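Local structure of pumilio homology domain family member 4 (Saccharomyces cerevisiae, 3BWT) at residues A194-L199 with V229-P234; D223-I228 with A256-P261. The protein binds single-stranded mRNA through its Pumilio homology domain, an array of eight helical Pumilio repeats, and takes part in regulating gene expression. All blocks are in the same frame, centred on the assembly; numbering follows the deposited sequence.

Contact 1: A194-L199 with V229-P234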
loop_
_atom_site.group_PDB
_atom_site.type_symbol
_atom_site.label_atom_id
_atom_site.label_comp_id
_atom_site.label_asym_id
_atom_site.label_seq_id
_atom_site.Cartn_x
_atom_site.Cartn_y
_atom_site.Cartn_z
ATOM N N ALA A 194 10.710 -16.793 1.942
ATOM C CA ALA A 194 10.611 -17.926 2.846
ATOM C C ALA A 194 9.152 -18.240 3.194
ATOM O O ALA A 194 8.859 -19.284 3.768
ATOM C CB ALA A 194 11.407 -17.647 4.102
ATOM N N LEU A 195 8.239 -17.340 2.844
ATOM C CA LEU A 195 6.837 -17.490 3.225
ATOM C C LEU A 195 5.917 -17.490 2.010
ATOM O O LEU A 195 4.695 -17.363 2.148
ATOM C CB LEU A 195 6.412 -16.366 4.172
ATOM C CG LEU A 195 7.128 -16.265 5.520
ATOM C CD1 LEU A 195 6.921 -14.895 6.178
ATOM C CD2 LEU A 195 6.685 -17.403 6.429
ATOM N N VAL A 196 6.499 -17.634 0.825
ATOM C CA VAL A 196 5.725 -17.502 -0.405
ATOM C C VAL A 196 4.536 -18.468 -0.503
ATOM O O VAL A 196 3.501 -18.126 -1.080
ATOM C CB VAL A 196 6.618 -17.597 -1.669
ATOM C CG1 VAL A 196 6.855 -19.055 -2.059
ATOM C CG2 VAL A 196 5.979 -16.828 -2.807
ATOM N N ASP A 197 4.677 -19.663 0.061
ATOM C CA ASP A 197 3.575 -20.622 0.053
ATOM C C ASP A 197 2.329 -20.033 0.745
ATOM O O ASP A 197 1.256 -19.921 0.140
ATOM C CB ASP A 197 3.991 -21.937 0.721
ATOM C CG ASP A 197 4.891 -22.800 -0.164
ATOM O OD1 ASP A 197 5.325 -22.335 -1.239
ATOM O OD2 ASP A 197 5.167 -23.958 0.222
ATOM N N LYS A 198 2.494 -19.642 2.007
ATOM C CA LYS A 198 1.414 -19.062 2.804
ATOM C C LYS A 198 0.810 -17.811 2.171
ATOM O O LYS A 198 -0.412 -17.678 2.076
ATOM C CB LYS A 198 1.913 -18.721 4.216
ATOM C CG LYS A 198 2.217 -19.936 5.086
ATOM C CD LYS A 198 1.850 -19.690 6.552
ATOM C CE LYS A 198 1.849 -20.995 7.341
ATOM N NZ LYS A 198 1.007 -20.916 8.569
ATOM N N LEU A 199 1.675 -16.888 1.762
ATOM C CA LEU A 199 1.248 -15.601 1.222
ATOM C C LEU A 199 0.405 -15.732 -0.038
ATOM O O LEU A 199 -0.523 -14.974 -0.259
ATOM C CB LEU A 199 2.472 -14.744 0.907
ATOM C CG LEU A 199 3.421 -14.418 2.048
ATOM C CD1 LEU A 199 4.578 -13.635 1.499
ATOM C CD2 LEU A 199 2.692 -13.626 3.100
ATOM N N VAL A 229 8.738 -17.706 -9.086
ATOM C CA VAL A 229 8.287 -18.600 -10.138
ATOM C C VAL A 229 8.791 -20.012 -9.883
ATOM O O VAL A 229 8.028 -20.978 -9.962
ATOM C CB VAL A 229 8.737 -18.126 -11.518
ATOM C CG1 VAL A 229 8.350 -19.144 -12.574
ATOM C CG2 VAL A 229 8.103 -16.782 -11.829
ATOM N N HIS A 230 10.070 -20.124 -9.550
ATOM C CA HIS A 230 10.657 -21.421 -9.244
ATOM C C HIS A 230 9.913 -22.189 -8.146
ATOM O O HIS A 230 9.835 -23.412 -8.185
ATOM C CB HIS A 230 12.133 -21.276 -8.870
ATOM C CG HIS A 230 12.768 -22.565 -8.448
ATOM N ND1 HIS A 230 13.143 -23.541 -9.349
ATOM C CD2 HIS A 230 13.076 -23.047 -7.221
ATOM C CE1 HIS A 230 13.655 -24.566 -8.694
ATOM N NE2 HIS A 230 13.626 -24.292 -7.402
ATOM N N LEU A 231 9.376 -21.476 -7.163
ATOM C CA LEU A 231 8.693 -22.127 -6.041
ATOM C C LEU A 231 7.237 -22.475 -6.333
ATOM O O LEU A 231 6.730 -23.479 -5.842
ATOM C CB LEU A 231 8.784 -21.272 -4.770
ATOM C CG LEU A 231 10.140 -21.247 -4.064
ATOM C CD1 LEU A 231 10.256 -20.083 -3.088
ATOM C CD2 LEU A 231 10.374 -22.562 -3.357
ATOM N N LEU A 232 6.568 -21.657 -7.141
ATOM C CA LEU A 232 5.135 -21.835 -7.372
ATOM C C LEU A 232 4.787 -22.588 -8.653
ATOM O O LEU A 232 3.695 -23.141 -8.766
ATOM C CB LEU A 232 4.417 -20.486 -7.388
ATOM C CG LEU A 232 4.681 -19.486 -6.273
ATOM C CD1 LEU A 232 3.832 -18.260 -6.527
ATOM C CD2 LEU A 232 4.384 -20.081 -4.913
ATOM N N LYS A 233 5.695 -22.585 -9.624
ATOM C CA LYS A 233 5.427 -23.248 -10.900
ATOM C C LYS A 233 4.961 -24.699 -10.728
ATOM O O LYS A 233 4.009 -25.121 -11.374
ATOM C CB LYS A 233 6.639 -23.172 -11.837
ATOM C CG LYS A 233 6.350 -23.664 -13.247
ATOM C CD LYS A 233 7.322 -23.072 -14.272
ATOM C CE LYS A 233 8.757 -23.548 -14.055
ATOM N NZ LYS A 233 9.013 -24.889 -14.656
ATOM N N PRO A 234 5.632 -25.465 -9.852
ATOM C CA PRO A 234 5.260 -26.866 -9.620
ATOM C C PRO A 234 3.828 -27.063 -9.117
ATOM O O PRO A 234 3.394 -28.200 -8.903
ATOM C CB PRO A 234 6.258 -27.309 -8.552
ATOM C CG PRO A 234 7.453 -26.458 -8.798
ATOM C CD PRO A 234 6.904 -25.123 -9.189
#
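Val196 presses one methyl, CG1, into the notch between Leu231 and Leu232 of the facing segment. The nearer neighbour is Leu231, whose CD1 stands 3.7 Å from Val196 CG1, and CB of the same leucine also touches that methyl. From the other residue, Leu232 CD2 reaches Val196 CG1 at 3.9 Å and lies 4.2 Å from Val196 CG2. With CG1 set between the backbone N and the carbonyl carbon (chi1 84°), that methyl is aimed at the pair, while CG2, anti to the backbone N, lies at the margin, near Leu232 CD2; the valine side chain meets each leucine at a slant. A short beta-branched residue suits a gap where the CA atoms of Val196 and Leu231 are 7.9 Å apart, while the longer leucines supply the reach from helix 224-232.

Asp197 sits at the exposed margin, its OD1 4.4 Å from Leu232 CD2 and oriented toward Arg235 in a long, weak ion pair. Further out, Val196 also rests on Val209 of helix 205-219, and Leu232 on Val248 of helix 245-253, so each buried residue also packs on a further helix. Leu195 is the N-cap of helix 196-200, and its O accepts the backbone bond from Leu199 N that closes the first turn.

The join between the start of helix 196-200 and the end of helix 224-232 is therefore mainly apolar, with Val196 and Leu232 buried and Leu231 and Asp197 exposed, so the contact probably rests on shape and buried hydrocarbon rather than on directed bonds.

Contact 2: D223-I228 with A256-P261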
loop_
_atom_site.group_PDB
_atom_site.type_symbol
_atom_site.label_atom_id
_atom_site.label_comp_id
_atom_site.label_asym_id
_atom_site.label_seq_id
_atom_site.Cartn_x
_atom_site.Cartn_y
_atom_site.Cartn_z
ATOM N N ASP A 223 15.094 -10.683 -10.098
ATOM C CA ASP A 223 15.757 -11.479 -9.077
ATOM C C ASP A 223 14.726 -12.345 -8.353
ATOM O O ASP A 223 14.697 -13.563 -8.537
ATOM C CB ASP A 223 16.518 -10.576 -8.092
ATOM C CG ASP A 223 17.113 -11.345 -6.918
ATOM O OD1 ASP A 223 16.869 -12.566 -6.811
ATOM O OD2 ASP A 223 17.824 -10.728 -6.091
ATOM N N TYR A 224 13.879 -11.718 -7.534
ATOM C CA TYR A 224 12.912 -12.465 -6.733
ATOM C C TYR A 224 11.782 -13.015 -7.596
ATOM O O TYR A 224 11.172 -14.032 -7.263
ATOM C CB TYR A 224 12.384 -11.623 -5.568
ATOM C CG TYR A 224 13.451 -11.315 -4.538
ATOM C CD1 TYR A 224 13.813 -12.258 -3.580
ATOM C CD2 TYR A 224 14.121 -10.090 -4.544
ATOM C CE1 TYR A 224 14.805 -11.985 -2.650
ATOM C CE2 TYR A 224 15.105 -9.806 -3.620
ATOM C CZ TYR A 224 15.446 -10.756 -2.675
ATOM O OH TYR A 224 16.434 -10.474 -1.758
ATOM N N THR A 225 11.518 -12.354 -8.716
ATOM C CA THR A 225 10.547 -12.863 -9.657
ATOM C C THR A 225 10.908 -14.303 -10.003
ATOM O O THR A 225 10.081 -15.204 -9.921
ATOM C CB THR A 225 10.516 -12.005 -10.933
ATOM O OG1 THR A 225 10.018 -10.697 -10.617
ATOM C CG2 THR A 225 9.626 -12.636 -11.984
ATOM N N HIS A 226 12.161 -14.524 -10.381
ATOM C CA HIS A 226 12.597 -15.856 -10.775
ATOM C C HIS A 226 12.510 -16.835 -9.614
ATOM O O HIS A 226 12.122 -17.989 -9.793
ATOM C CB HIS A 226 14.015 -15.826 -11.357
ATOM C CG HIS A 226 14.103 -15.173 -12.701
ATOM N ND1 HIS A 226 14.876 -14.056 -12.939
ATOM C CD2 HIS A 226 13.508 -15.477 -13.881
ATOM C CE1 HIS A 226 14.758 -13.703 -14.207
ATOM N NE2 HIS A 226 13.932 -14.547 -14.801
ATOM N N LYS A 227 12.865 -16.380 -8.419
ATOM C CA LYS A 227 12.825 -17.264 -7.255
ATOM C C LYS A 227 11.386 -17.656 -6.867
ATOM O O LYS A 227 11.129 -18.791 -6.454
ATOM C CB LYS A 227 13.580 -16.639 -6.085
ATOM C CG LYS A 227 15.085 -16.527 -6.325
ATOM C CD LYS A 227 15.795 -15.908 -5.119
ATOM C CE LYS A 227 17.304 -15.770 -5.337
ATOM N NZ LYS A 227 18.006 -15.163 -4.185
ATOM N N ILE A 228 10.453 -16.719 -7.024
ATOM C CA ILE A 228 9.039 -16.989 -6.794
ATOM C C ILE A 228 8.522 -17.996 -7.807
ATOM O O ILE A 228 7.926 -19.010 -7.443
ATOM C CB ILE A 228 8.184 -15.718 -6.926
ATOM C CG1 ILE A 228 8.501 -14.726 -5.809
ATOM C CG2 ILE A 228 6.708 -16.068 -6.915
ATOM C CD1 ILE A 228 7.896 -13.376 -6.046
ATOM N N ALA A 256 6.020 -10.785 -19.037
ATOM C CA ALA A 256 6.555 -11.348 -20.280
ATOM C C ALA A 256 7.689 -12.363 -20.122
ATOM O O ALA A 256 7.635 -13.430 -20.733
ATOM C CB ALA A 256 6.956 -10.245 -21.243
ATOM N N ILE A 257 8.699 -12.049 -19.309
ATOM C CA ILE A 257 9.869 -12.928 -19.211
ATOM C C ILE A 257 9.634 -14.217 -18.451
ATOM O O ILE A 257 10.514 -15.077 -18.426
ATOM C CB ILE A 257 11.097 -12.263 -18.556
ATOM C CG1 ILE A 257 10.864 -12.106 -17.054
ATOM C CG2 ILE A 257 11.458 -10.954 -19.254
ATOM C CD1 ILE A 257 12.116 -12.303 -16.210
ATOM N N VAL A 258 8.481 -14.355 -17.805
ATOM C CA VAL A 258 8.179 -15.604 -17.111
ATOM C C VAL A 258 6.887 -16.228 -17.606
ATOM O O VAL A 258 6.518 -17.316 -17.173
ATOM C CB VAL A 258 8.138 -15.439 -15.586
ATOM C CG1 VAL A 258 9.538 -15.361 -15.031
ATOM C CG2 VAL A 258 7.320 -14.214 -15.192
ATOM N N SER A 259 6.213 -15.545 -18.526
ATOM C CA SER A 259 4.976 -16.055 -19.120
ATOM C C SER A 259 5.115 -17.522 -19.518
ATOM O O SER A 259 4.376 -18.388 -19.044
ATOM C CB SER A 259 4.594 -15.246 -20.366
ATOM O OG SER A 259 4.552 -13.849 -20.109
ATOM N N GLU A 260 6.095 -17.793 -20.370
ATOM C CA GLU A 260 6.130 -19.041 -21.114
ATOM C C GLU A 260 6.492 -20.295 -20.300
ATOM O O GLU A 260 5.896 -21.347 -20.495
ATOM C CB GLU A 260 6.954 -18.858 -22.397
ATOM C CG GLU A 260 6.379 -17.695 -23.234
ATOM C CD GLU A 260 6.975 -17.543 -24.628
ATOM O OE1 GLU A 260 7.905 -18.303 -24.987
ATOM O OE2 GLU A 260 6.503 -16.640 -25.362
ATOM N N PRO A 261 7.442 -20.185 -19.369
ATOM C CA PRO A 261 7.654 -21.312 -18.453
ATOM C C PRO A 261 6.363 -21.743 -17.744
ATOM O O PRO A 261 6.099 -22.943 -17.598
ATOM C CB PRO A 261 8.637 -20.741 -17.436
ATOM C CG PRO A 261 9.416 -19.735 -18.208
ATOM C CD PRO A 261 8.456 -19.131 -19.202
#
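The His226 imidazole and the Ile257 side chain cross at about a right angle, with the isoleucine's terminal methyl, CD1, brought up obliquely to the NE2 and CE1 end of the ring. In Ile257 a chi1 of 73° places CG1 between the backbone N and the carbonyl carbon, and a chi2 of 144° then carries CD1 to the histidine. Val258 adds its CG1, which slants against the same ring at 4.1 Å from His226 CD2 and meets Thr225 CG2 at the same distance.

Thr225 suits this boundary because its two branches divide the work: OG1 lies beside the backbone N and hydrogen-bonds to Glu216 of helix 205-219, while the methyl CG2, anti to that nitrogen, faces the valine. The histidine offers ring carbons for hydrocarbon to lie against, and a polar ring suits its exposed position.

The axes of the short segments 224-228 and 256-261 run nearly parallel, 16° apart and 10.9 Å at closest approach, consistent with the side-by-side helices of a repeat array; segment 223-228 lies in Pumilio repeat 6 and segment 256-261 in repeat 7. Around them, Thr225 and Ile228 lie on Ile213 of helix 205-219, and Ser259 packs on Ile294 of helix 284-298.

How the contacts relate
Helix 224-232 carries one side of both contacts: its first turn serves contact 2 and its last turn serves contact 1, and the two centres lie 12 Å apart. Along the chain the segments alternate, 194-199, 223-228, 229-234 and 256-261, so the helix is linked backward to helix 196-200 and forward to helix 256-279. Direct packing joins the two sites, with Val229 CG2 3.8 Å from Val258 CG1 and Lys233 CD 3.5 Å from Pro261 O. Together they tie Pumilio repeats 6 and 7 into one continuous stretch of the all-helical RNA-binding domain, in which each repeat packs on the next.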